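Local coordinates for fiber (Human adenovirus 35, PDB 2QLK), which forms the trimeric head (knob) of the viral fiber, the capsid part that attaches the virus to its host receptor CD46, at residues V71-T76 against S193-L198; R85-S90 against S173-A178; N59-L64 against T200-F205; F158-S163 against W183-S188. All coordinates share one frame; numbering follows the deposited sequence.

Interaction 1 of 4, residues V71-T76 against S193-L198; sequences VNQMFT and SNIATL
The ring of Phe75 carries Leu198 on one face: methyl CD1 of Leu198 stands 3.8 Å from the Phe75 ring centroid and is displaced toward the rim, a CH-pi contact over the face. The two side chains cross at about a right angle, and the same methyl also lies near Val71 CG1. Tyr149 meets the Phe75 ring edge-to-face. In the second flat group, the carboxamide of Asn72, the oxygen makes the contact across the loops while ND2 is weakly bonded to Gly66 O. With CG anti to the carbonyl carbon (chi1 -60°), Asn72 OD1 accepts from Leu198 N at 2.7 Å, nearly straight through the hydrogen (173°) but with the donor above the amide plane. The main-chain oxygen of the same residue receives Ala196 N in its carbonyl plane, Asn72 O to Ala196 N being 3.0 Å, and the CA-H of Ile195 also points at it. One asparagine thus grips the passing chain twice, by backbone and by side chain. On the outer side Ile195 CD1 is set against the extended chain of Gln73, which it crosses at a slant, 3.3 Å from Gln73 CD. Thr76 N and OG1 both donate to Gln73 O, closing the turn that contains Phe75. The contact joins the loop between strands 57-66 and 79-88 to the loop leading into strand 203-208; its apolar end rests on strand 79-88, where Leu198 touches Ile82 and Phe75 touches Ala80.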
# COMPACT_ATOMS: atom_id res chain seq x y z
N VAL A 71 -14.33 -23.09 8.49
CA VAL A 71 -13.75 -21.88 7.95
C VAL A 71 -13.78 -21.98 6.41
O VAL A 71 -14.29 -21.09 5.72
CB VAL A 71 -12.30 -21.68 8.46
CG1 VAL A 71 -11.63 -20.52 7.72
CG2 VAL A 71 -12.33 -21.41 9.97
N ASN A 72 -13.27 -23.08 5.88
CA ASN A 72 -13.20 -23.23 4.43
C ASN A 72 -14.51 -23.48 3.70
O ASN A 72 -14.53 -23.96 2.57
CB ASN A 72 -12.14 -24.29 4.10
CG ASN A 72 -10.77 -23.90 4.64
OD1 ASN A 72 -10.41 -22.72 4.62
ND2 ASN A 72 -10.02 -24.87 5.13
N GLN A 73 -15.60 -23.09 4.34
CA GLN A 73 -16.93 -23.23 3.77
C GLN A 73 -17.63 -21.86 3.86
O GLN A 73 -18.71 -21.67 3.30
CB GLN A 73 -17.71 -24.30 4.55
CG GLN A 73 -19.03 -24.71 3.92
CD GLN A 73 -19.49 -26.09 4.38
OE1 GLN A 73 -19.49 -26.39 5.57
NE2 GLN A 73 -19.87 -26.94 3.42
N MET A 74 -16.99 -20.92 4.55
CA MET A 74 -17.58 -19.59 4.69
C MET A 74 -17.80 -18.91 3.33
O MET A 74 -18.72 -18.09 3.18
CB MET A 74 -16.71 -18.70 5.58
CG MET A 74 -16.69 -19.16 7.03
SD MET A 74 -15.72 -18.05 8.09
CE MET A 74 -16.80 -16.56 8.01
N PHE A 75 -16.97 -19.24 2.36
CA PHE A 75 -17.11 -18.62 1.05
C PHE A 75 -18.08 -19.33 0.10
O PHE A 75 -17.98 -19.17 -1.12
CB PHE A 75 -15.72 -18.39 0.41
CG PHE A 75 -14.92 -17.27 1.08
CD1 PHE A 75 -15.48 -16.48 2.08
CD2 PHE A 75 -13.60 -17.00 0.69
CE1 PHE A 75 -14.74 -15.43 2.69
CE2 PHE A 75 -12.85 -15.95 1.29
CZ PHE A 75 -13.42 -15.17 2.29
N THR A 76 -19.00 -20.14 0.65
CA THR A 76 -20.03 -20.78 -0.17
C THR A 76 -21.27 -19.86 -0.09
O THR A 76 -22.29 -20.06 -0.77
CB THR A 76 -20.44 -22.19 0.35
OG1 THR A 76 -20.84 -22.09 1.73
CG2 THR A 76 -19.29 -23.18 0.21
N SER A 193 -18.81 -23.18 -4.33
CA SER A 193 -19.97 -24.06 -4.21
C SER A 193 -19.69 -25.10 -3.12
O SER A 193 -20.61 -25.71 -2.59
CB SER A 193 -20.24 -24.77 -5.53
OG SER A 193 -19.07 -25.44 -5.98
N ASN A 194 -18.42 -25.29 -2.79
CA ASN A 194 -18.06 -26.25 -1.75
C ASN A 194 -16.72 -25.93 -1.10
O ASN A 194 -16.01 -25.01 -1.50
CB ASN A 194 -18.03 -27.67 -2.32
CG ASN A 194 -18.14 -28.73 -1.23
OD1 ASN A 194 -17.97 -29.92 -1.49
ND2 ASN A 194 -18.44 -28.29 -0.01
N ILE A 195 -16.39 -26.71 -0.07
CA ILE A 195 -15.16 -26.54 0.67
C ILE A 195 -13.99 -26.23 -0.24
O ILE A 195 -13.79 -26.90 -1.27
CB ILE A 195 -14.82 -27.80 1.49
CG1 ILE A 195 -16.03 -28.21 2.32
CG2 ILE A 195 -13.65 -27.52 2.40
CD1 ILE A 195 -16.57 -27.11 3.23
N ALA A 196 -13.22 -25.22 0.14
CA ALA A 196 -12.04 -24.78 -0.61
C ALA A 196 -11.24 -23.97 0.39
O ALA A 196 -11.82 -23.25 1.20
CB ALA A 196 -12.47 -23.89 -1.78
N THR A 197 -9.91 -24.09 0.34
CA THR A 197 -9.07 -23.38 1.30
C THR A 197 -9.31 -21.89 1.23
O THR A 197 -9.08 -21.25 0.20
CB THR A 197 -7.57 -23.61 1.06
OG1 THR A 197 -7.31 -25.02 0.96
CG2 THR A 197 -6.77 -23.06 2.22
N LEU A 198 -9.78 -21.34 2.35
CA LEU A 198 -10.03 -19.91 2.37
C LEU A 198 -8.67 -19.24 2.43
O LEU A 198 -7.82 -19.69 3.18
CB LEU A 198 -10.89 -19.53 3.58
CG LEU A 198 -11.10 -18.03 3.83
CD1 LEU A 198 -12.37 -17.81 4.63
CD2 LEU A 198 -9.88 -17.44 4.58

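Interaction 2 of 4, residues R85-S90 against S173-A178; sequences RLYFDS and SNVAYA
Phe88 and Tyr177 meet as an antiparallel hydrogen-bonded pair, and around them the regular pattern is broken. Phe88 N donates to Tyr177 O at 2.8 Å, nearly straight at 171°. The carbonyl of Phe88 instead takes two donors: Ala176 N lies in its plane at 2.6 Å from Phe88 O, and Tyr177 N stands above that plane at 3.0 Å from the same oxygen. The shorter of the two is the more bent, 140° at the hydrogen against 156°. Two residues facing one is a classic beta bulge. Beside it Ala176 CB presses against the backbone of the other segment, 3.1 Å from Ser90 N. The side chains divide between the two faces of the sheet. On one, Tyr87 CD1 touches Ala178 CB at 3.8 Å and the CG1 methyl of Val175, which crosses the tyrosine at a slant. On the other, the CB atoms of Phe88 and Tyr177 abut, and the edge of the Tyr177 ring approaches Asp89 O, with Tyr177 CD2 3.5 Å from that oxygen. Further out, Met124 packs on both Phe88 and Tyr177, while Arg85 lays its guanidinium face over Tyr87 CE2 and forms a salt bridge with Asp100. Asn167 OD1 takes the N-H of Ala178. Chemically, apolar contacts lie on each face of the strand pair, and between them the bulge concentrates two N-H dipoles on a single carbonyl, which would be expected to polarise it.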
# COMPACT_ATOMS: atom_id res chain seq x y z
N ARG A 85 -9.01 -10.38 16.67
CA ARG A 85 -8.58 -9.34 17.61
C ARG A 85 -7.28 -9.68 18.32
O ARG A 85 -7.12 -10.78 18.87
CB ARG A 85 -9.66 -9.13 18.66
CG ARG A 85 -11.04 -8.81 18.13
CD ARG A 85 -12.07 -9.10 19.22
NE ARG A 85 -11.94 -10.48 19.68
CZ ARG A 85 -12.29 -10.92 20.89
NH1 ARG A 85 -12.82 -10.09 21.79
NH2 ARG A 85 -12.11 -12.20 21.20
N LEU A 86 -6.35 -8.73 18.32
CA LEU A 86 -5.10 -8.90 19.01
C LEU A 86 -5.06 -7.89 20.15
O LEU A 86 -5.26 -6.70 19.93
CB LEU A 86 -3.92 -8.64 18.08
CG LEU A 86 -3.78 -9.38 16.74
CD1 LEU A 86 -2.30 -9.59 16.43
CD2 LEU A 86 -4.49 -10.68 16.79
N TYR A 87 -4.82 -8.36 21.37
CA TYR A 87 -4.73 -7.45 22.51
C TYR A 87 -3.32 -7.59 23.07
O TYR A 87 -2.81 -8.70 23.22
CB TYR A 87 -5.78 -7.79 23.56
CG TYR A 87 -7.22 -7.66 23.10
CD1 TYR A 87 -7.76 -6.43 22.75
CD2 TYR A 87 -8.04 -8.78 23.01
CE1 TYR A 87 -9.10 -6.31 22.33
CE2 TYR A 87 -9.38 -8.68 22.60
CZ TYR A 87 -9.90 -7.45 22.27
OH TYR A 87 -11.23 -7.34 21.89
N PHE A 88 -2.69 -6.45 23.38
CA PHE A 88 -1.32 -6.44 23.89
C PHE A 88 -1.20 -5.75 25.24
O PHE A 88 -1.99 -4.87 25.57
CB PHE A 88 -0.41 -5.70 22.93
CG PHE A 88 -0.36 -6.29 21.56
CD1 PHE A 88 -1.31 -5.91 20.59
CD2 PHE A 88 0.61 -7.23 21.23
CE1 PHE A 88 -1.27 -6.46 19.31
CE2 PHE A 88 0.66 -7.79 19.96
CZ PHE A 88 -0.29 -7.40 19.00
N ASP A 89 -0.20 -6.15 26.02
CA ASP A 89 0.03 -5.54 27.31
C ASP A 89 1.03 -4.39 27.13
O ASP A 89 1.49 -4.13 26.01
CB ASP A 89 0.56 -6.57 28.33
CG ASP A 89 1.89 -7.17 27.93
OD1 ASP A 89 2.85 -6.42 27.68
OD2 ASP A 89 1.97 -8.42 27.88
N SER A 90 1.33 -3.71 28.23
CA SER A 90 2.22 -2.56 28.26
C SER A 90 3.59 -2.83 27.65
O SER A 90 4.20 -1.95 27.05
CB SER A 90 2.38 -2.08 29.70
OG SER A 90 3.20 -0.93 29.78
N SER A 173 -8.89 -6.31 31.09
CA SER A 173 -7.64 -6.48 31.80
C SER A 173 -6.70 -5.28 31.75
O SER A 173 -7.12 -4.12 31.89
CB SER A 173 -6.91 -7.72 31.28
OG SER A 173 -6.53 -7.56 29.92
N ASN A 174 -5.42 -5.58 31.55
CA ASN A 174 -4.37 -4.59 31.45
C ASN A 174 -3.97 -4.49 29.97
O ASN A 174 -2.79 -4.49 29.63
CB ASN A 174 -3.17 -5.01 32.32
CG ASN A 174 -2.50 -3.83 33.03
OD1 ASN A 174 -1.59 -4.02 33.83
ND2 ASN A 174 -2.96 -2.62 32.74
N VAL A 175 -4.98 -4.43 29.10
CA VAL A 175 -4.75 -4.30 27.66
C VAL A 175 -4.14 -2.91 27.41
O VAL A 175 -4.79 -1.90 27.62
CB VAL A 175 -6.09 -4.37 26.86
CG1 VAL A 175 -5.82 -4.13 25.39
CG2 VAL A 175 -6.76 -5.71 27.07
N ALA A 176 -2.88 -2.86 26.98
CA ALA A 176 -2.22 -1.60 26.71
C ALA A 176 -2.37 -1.18 25.24
O ALA A 176 -2.27 0.01 24.92
CB ALA A 176 -0.75 -1.72 27.05
N TYR A 177 -2.59 -2.16 24.35
CA TYR A 177 -2.73 -1.91 22.91
C TYR A 177 -3.66 -2.92 22.27
O TYR A 177 -3.86 -4.00 22.82
CB TYR A 177 -1.37 -2.01 22.23
CG TYR A 177 -0.33 -1.13 22.85
CD1 TYR A 177 -0.30 0.23 22.58
CD2 TYR A 177 0.60 -1.65 23.74
CE1 TYR A 177 0.64 1.06 23.18
CE2 TYR A 177 1.54 -0.83 24.36
CZ TYR A 177 1.55 0.52 24.07
OH TYR A 177 2.48 1.34 24.66
N ALA A 178 -4.22 -2.58 21.12
CA ALA A 178 -5.11 -3.49 20.40
C ALA A 178 -5.02 -3.28 18.88
O ALA A 178 -4.86 -2.16 18.40
CB ALA A 178 -6.57 -3.30 20.86

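Interaction 3 of 4, residues N59-L64 against T200-F205; sequences NGYVSL and TSPFFF
Gly60 pairs with Phe205, and Val62 with Phe203, as antiparallel hydrogen-bonded pairs; between them Tyr61 and Phe204 form a non-hydrogen-bonded one. The short strand axes run 161° apart, and each hydrogen-bonded pair is joined by two N-H...O bonds, from Gly60 N to Phe205 O at 2.8 Å and from Phe203 N to Val62 O at 3.0 Å among them. At Leu64 and Thr200 the pairing changes: Leu64 O accepts from Thr200 N, but Leu64 N donates to the hydroxyl Thr200 OG1 at 2.8 Å. Water 1 fills in here, donating to Val62 O and Ser201 O and accepting from Thr200 OG1. Among the side chains, the ring of Phe205 folds back over its glycine partner, CG placed between the backbone N and carbonyl carbon (chi1 57°), and Gly60 CA sits over the Phe205 face 3.9 Å from the centroid. The glycine, with no side chain, lets the ring lie over its CA. On the other face of the sheet, Pro202 CB lies over the Tyr61 ring, 4.1 Å from its centroid. Phe204 CE1 touches Tyr61 CD2 at 3.7 Å, the two planes inclined at 45°. Tyr61 OH bonds to Tyr130 OH of a second subunit. The chemistry thus serves two settings: Val62 and Phe203 pack inward, Tyr61, Pro202 and Phe204 face the second subunit, and Phe205 does both, packing on Phe181 and Ile164 and touching Phe204 of a third subunit.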
# COMPACT_ATOMS: atom_id res chain seq x y z
N ASN A 59 5.55 -1.03 9.33
CA ASN A 59 5.16 -1.50 8.01
C ASN A 59 4.59 -2.89 8.20
O ASN A 59 5.28 -3.79 8.68
CB ASN A 59 6.35 -1.55 7.06
CG ASN A 59 6.60 -0.23 6.34
OD1 ASN A 59 6.04 0.81 6.71
ND2 ASN A 59 7.44 -0.26 5.32
N GLY A 60 3.33 -3.08 7.85
CA GLY A 60 2.72 -4.37 8.04
C GLY A 60 2.26 -5.15 6.83
O GLY A 60 2.03 -4.61 5.75
N TYR A 61 2.12 -6.46 7.05
CA TYR A 61 1.69 -7.39 6.02
C TYR A 61 0.79 -8.41 6.69
O TYR A 61 1.15 -9.04 7.71
CB TYR A 61 2.93 -8.01 5.40
CG TYR A 61 2.74 -9.14 4.43
CD1 TYR A 61 2.18 -10.35 4.85
CD2 TYR A 61 3.21 -9.04 3.13
CE1 TYR A 61 2.10 -11.45 3.99
CE2 TYR A 61 3.12 -10.13 2.25
CZ TYR A 61 2.58 -11.33 2.69
OH TYR A 61 2.52 -12.42 1.87
N VAL A 62 -0.39 -8.62 6.13
CA VAL A 62 -1.29 -9.57 6.73
C VAL A 62 -2.07 -10.42 5.73
O VAL A 62 -2.66 -9.91 4.78
CB VAL A 62 -2.26 -8.83 7.73
CG1 VAL A 62 -3.21 -7.87 6.98
CG2 VAL A 62 -3.06 -9.86 8.56
N SER A 63 -2.05 -11.73 5.95
CA SER A 63 -2.80 -12.63 5.09
C SER A 63 -3.29 -13.75 5.98
O SER A 63 -2.67 -14.06 7.01
CB SER A 63 -1.96 -13.21 3.92
OG SER A 63 -0.97 -14.07 4.40
N LEU A 64 -4.41 -14.33 5.58
CA LEU A 64 -5.05 -15.37 6.34
C LEU A 64 -5.32 -16.62 5.52
O LEU A 64 -5.65 -16.52 4.35
CB LEU A 64 -6.37 -14.81 6.89
CG LEU A 64 -7.25 -15.64 7.82
CD1 LEU A 64 -6.43 -16.17 9.02
CD2 LEU A 64 -8.38 -14.77 8.30
N THR A 200 -6.81 -15.10 2.01
CA THR A 200 -7.02 -13.69 1.76
C THR A 200 -5.70 -13.19 1.17
O THR A 200 -4.65 -13.38 1.77
CB THR A 200 -7.38 -12.87 3.05
OG1 THR A 200 -6.28 -12.88 4.00
CG2 THR A 200 -8.68 -13.41 3.69
N SER A 201 -5.75 -12.58 -0.01
CA SER A 201 -4.52 -12.06 -0.57
C SER A 201 -3.96 -11.04 0.43
O SER A 201 -4.71 -10.37 1.16
CB SER A 201 -4.75 -11.42 -1.96
OG SER A 201 -5.46 -10.19 -1.89
N PRO A 202 -2.64 -10.89 0.46
CA PRO A 202 -1.92 -9.97 1.35
C PRO A 202 -2.34 -8.49 1.30
O PRO A 202 -2.42 -7.88 0.23
CB PRO A 202 -0.45 -10.14 0.93
CG PRO A 202 -0.42 -11.45 0.22
CD PRO A 202 -1.73 -11.52 -0.51
N PHE A 203 -2.60 -7.93 2.48
CA PHE A 203 -2.96 -6.52 2.62
C PHE A 203 -1.79 -5.81 3.31
O PHE A 203 -1.32 -6.25 4.38
CB PHE A 203 -4.22 -6.35 3.46
CG PHE A 203 -4.64 -4.91 3.63
CD1 PHE A 203 -5.06 -4.16 2.53
CD2 PHE A 203 -4.55 -4.28 4.87
CE1 PHE A 203 -5.37 -2.77 2.66
CE2 PHE A 203 -4.85 -2.90 5.01
CZ PHE A 203 -5.25 -2.16 3.91
N PHE A 204 -1.34 -4.71 2.69
CA PHE A 204 -0.23 -3.94 3.21
C PHE A 204 -0.72 -2.69 3.90
O PHE A 204 -1.62 -2.00 3.42
CB PHE A 204 0.71 -3.56 2.09
CG PHE A 204 0.92 -4.63 1.10
CD1 PHE A 204 1.38 -5.86 1.48
CD2 PHE A 204 0.66 -4.40 -0.25
CE1 PHE A 204 1.59 -6.85 0.56
CE2 PHE A 204 0.86 -5.39 -1.17
CZ PHE A 204 1.34 -6.62 -0.77
N PHE A 205 -0.09 -2.35 5.02
CA PHE A 205 -0.53 -1.15 5.74
C PHE A 205 0.61 -0.60 6.57
O PHE A 205 1.67 -1.22 6.68
CB PHE A 205 -1.69 -1.49 6.68
CG PHE A 205 -1.36 -2.58 7.68
CD1 PHE A 205 -1.36 -3.92 7.30
CD2 PHE A 205 -1.03 -2.26 9.00
CE1 PHE A 205 -1.06 -4.93 8.19
CE2 PHE A 205 -0.73 -3.26 9.91
CZ PHE A 205 -0.74 -4.61 9.51
O HOH W 1 -5.16 -10.04 3.83

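Interaction 4 of 4, residues F158-S163 against W183-S188; sequences FPLNIS and WNLNAS
Ile162 and Trp183 make the tight part of this contact. They form an antiparallel non-hydrogen-bonded pair and lie side by side, pointing the same way; with CG1 anti to the backbone N (chi1 173°) and the chain extended beyond it, Ile162 CD1 comes over one face of the indole, 3.4 Å from Trp183 NE1. Leu160 extends this apolar patch: Leu160 CD2 reaches Leu185 CB at 3.7 Å, the two leucines crossing at a slant, while its other methyl, CD1, approaches Trp183 CD1 obliquely. Around the indole, Val62 and Leu64 of strand 57-66 and Ile82 and Leu84 of strand 79-88 pack as well, making it a meeting point of the two sheets. Next along, Asn161 and Asn184 exchange two backbone bonds, with Asn184 N 2.8 Å from Asn161 O and Asn161 N 3.0 Å from Asn184 O, both in the carbonyl planes. Their side chains lie side by side on the other, partly exposed face.

Toward Phe158 the strands diverge and direct pairing gives way to water. Water 2 accepts from Asn186 N at 3.0 Å and sits against Pro159 O at a distance too short to be trusted, with a weak further bond to Asn184 O. Past this point Ala187 CB meets the edge of the Phe158 ring, 3.8 Å from Phe158 CE2, and Pro191 also touches that phenylalanine. Paired tightly at one end and splayed around a water at the other, these are the two strands of a beta hairpin in the four-stranded antiparallel sheet of the fiber knob, a beta-sandwich domain.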
# COMPACT_ATOMS: atom_id res chain seq x y z
N PHE A 158 -12.45 -12.17 -5.92
CA PHE A 158 -13.55 -11.52 -5.25
C PHE A 158 -12.93 -10.50 -4.30
O PHE A 158 -12.06 -10.85 -3.50
CB PHE A 158 -14.38 -12.54 -4.45
CG PHE A 158 -15.40 -13.28 -5.28
CD1 PHE A 158 -15.01 -14.20 -6.24
CD2 PHE A 158 -16.77 -13.07 -5.06
CE1 PHE A 158 -15.96 -14.92 -6.98
CE2 PHE A 158 -17.74 -13.79 -5.79
CZ PHE A 158 -17.33 -14.72 -6.75
N PRO A 159 -13.35 -9.23 -4.39
CA PRO A 159 -12.75 -8.27 -3.46
C PRO A 159 -13.29 -8.48 -2.04
O PRO A 159 -14.44 -8.89 -1.84
CB PRO A 159 -13.16 -6.91 -4.05
CG PRO A 159 -14.49 -7.22 -4.70
CD PRO A 159 -14.21 -8.55 -5.37
N LEU A 160 -12.42 -8.23 -1.08
CA LEU A 160 -12.75 -8.35 0.34
C LEU A 160 -12.45 -7.01 0.94
O LEU A 160 -11.39 -6.42 0.70
CB LEU A 160 -11.88 -9.42 1.02
CG LEU A 160 -12.02 -10.89 0.56
CD1 LEU A 160 -11.05 -11.82 1.34
CD2 LEU A 160 -13.47 -11.34 0.79
N ASN A 161 -13.42 -6.47 1.69
CA ASN A 161 -13.20 -5.20 2.33
C ASN A 161 -12.42 -5.56 3.55
O ASN A 161 -12.76 -6.54 4.22
CB ASN A 161 -14.52 -4.56 2.73
CG ASN A 161 -15.45 -4.39 1.56
OD1 ASN A 161 -15.21 -3.58 0.67
ND2 ASN A 161 -16.52 -5.18 1.54
N ILE A 162 -11.36 -4.82 3.85
CA ILE A 162 -10.61 -5.11 5.05
C ILE A 162 -10.47 -3.85 5.87
O ILE A 162 -10.23 -2.77 5.35
CB ILE A 162 -9.19 -5.70 4.78
CG1 ILE A 162 -8.44 -5.78 6.11
CG2 ILE A 162 -8.40 -4.82 3.77
CD1 ILE A 162 -7.33 -6.75 6.10
N SER A 163 -10.65 -4.00 7.18
CA SER A 163 -10.54 -2.91 8.11
C SER A 163 -9.63 -3.29 9.25
O SER A 163 -9.67 -4.41 9.77
CB SER A 163 -11.91 -2.56 8.70
OG SER A 163 -12.70 -1.85 7.76
N TRP A 183 -12.22 -8.87 7.83
CA TRP A 183 -12.42 -9.06 6.38
C TRP A 183 -13.91 -9.27 6.15
O TRP A 183 -14.56 -10.02 6.88
CB TRP A 183 -11.70 -10.30 5.87
CG TRP A 183 -10.21 -10.21 5.89
CD1 TRP A 183 -9.40 -9.88 4.85
CD2 TRP A 183 -9.36 -10.50 7.00
NE1 TRP A 183 -8.07 -9.95 5.24
CE2 TRP A 183 -8.02 -10.34 6.55
CE3 TRP A 183 -9.59 -10.89 8.33
CZ2 TRP A 183 -6.91 -10.55 7.39
CZ3 TRP A 183 -8.50 -11.11 9.16
CH2 TRP A 183 -7.17 -10.94 8.69
N ASN A 184 -14.44 -8.65 5.12
CA ASN A 184 -15.84 -8.76 4.82
C ASN A 184 -16.06 -9.08 3.34
O ASN A 184 -15.56 -8.39 2.45
CB ASN A 184 -16.54 -7.46 5.17
CG ASN A 184 -18.03 -7.52 4.92
OD1 ASN A 184 -18.79 -8.12 5.71
ND2 ASN A 184 -18.47 -6.93 3.82
N LEU A 185 -16.82 -10.13 3.10
CA LEU A 185 -17.16 -10.52 1.74
C LEU A 185 -18.63 -10.10 1.52
O LEU A 185 -19.51 -10.48 2.28
CB LEU A 185 -17.05 -12.03 1.55
CG LEU A 185 -17.76 -12.44 0.24
CD1 LEU A 185 -16.93 -11.99 -1.00
CD2 LEU A 185 -17.99 -13.93 0.23
N ASN A 186 -18.89 -9.34 0.47
CA ASN A 186 -20.25 -8.93 0.19
C ASN A 186 -20.44 -9.00 -1.31
O ASN A 186 -20.27 -8.01 -2.00
CB ASN A 186 -20.50 -7.51 0.71
CG ASN A 186 -21.90 -7.02 0.44
OD1 ASN A 186 -22.24 -6.69 -0.70
ND2 ASN A 186 -22.73 -6.98 1.47
N ALA A 187 -20.79 -10.19 -1.81
CA ALA A 187 -20.96 -10.43 -3.24
C ALA A 187 -22.38 -10.77 -3.68
O ALA A 187 -23.22 -11.12 -2.86
CB ALA A 187 -20.01 -11.55 -3.68
N SER A 188 -22.63 -10.67 -4.98
CA SER A 188 -23.93 -10.97 -5.56
C SER A 188 -24.09 -12.47 -5.69
O SER A 188 -25.20 -12.99 -5.71
CB SER A 188 -24.05 -10.34 -6.94
OG SER A 188 -23.65 -8.99 -6.90
O HOH W 2 -16.47 -7.96 -0.75

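Interaction 3 is the most central of the four and also reaches the trimer interface; interaction 2 is buried, on the opposite side of the chain's centre from interaction 4, and interactions 1 and 4 are partly buried. Interactions 2 and 4 use different ends of strand 177-186, pairing it with strands 79-88 and 157-166 in one sheet, whereas interaction 3 belongs to the other sheet. Interactions 3 and 4 meet across the sandwich, Phe203 CD1 lying 3.6 Å from Ile162 CG2. Interaction 1, between loops, touches interaction 4 through Phe75. Chemistry follows place: 3 and 4 each lose regular pairing at one end, where a water bridges; 2 has a bulge; 1 relies on one asparagine's backbone and side chain.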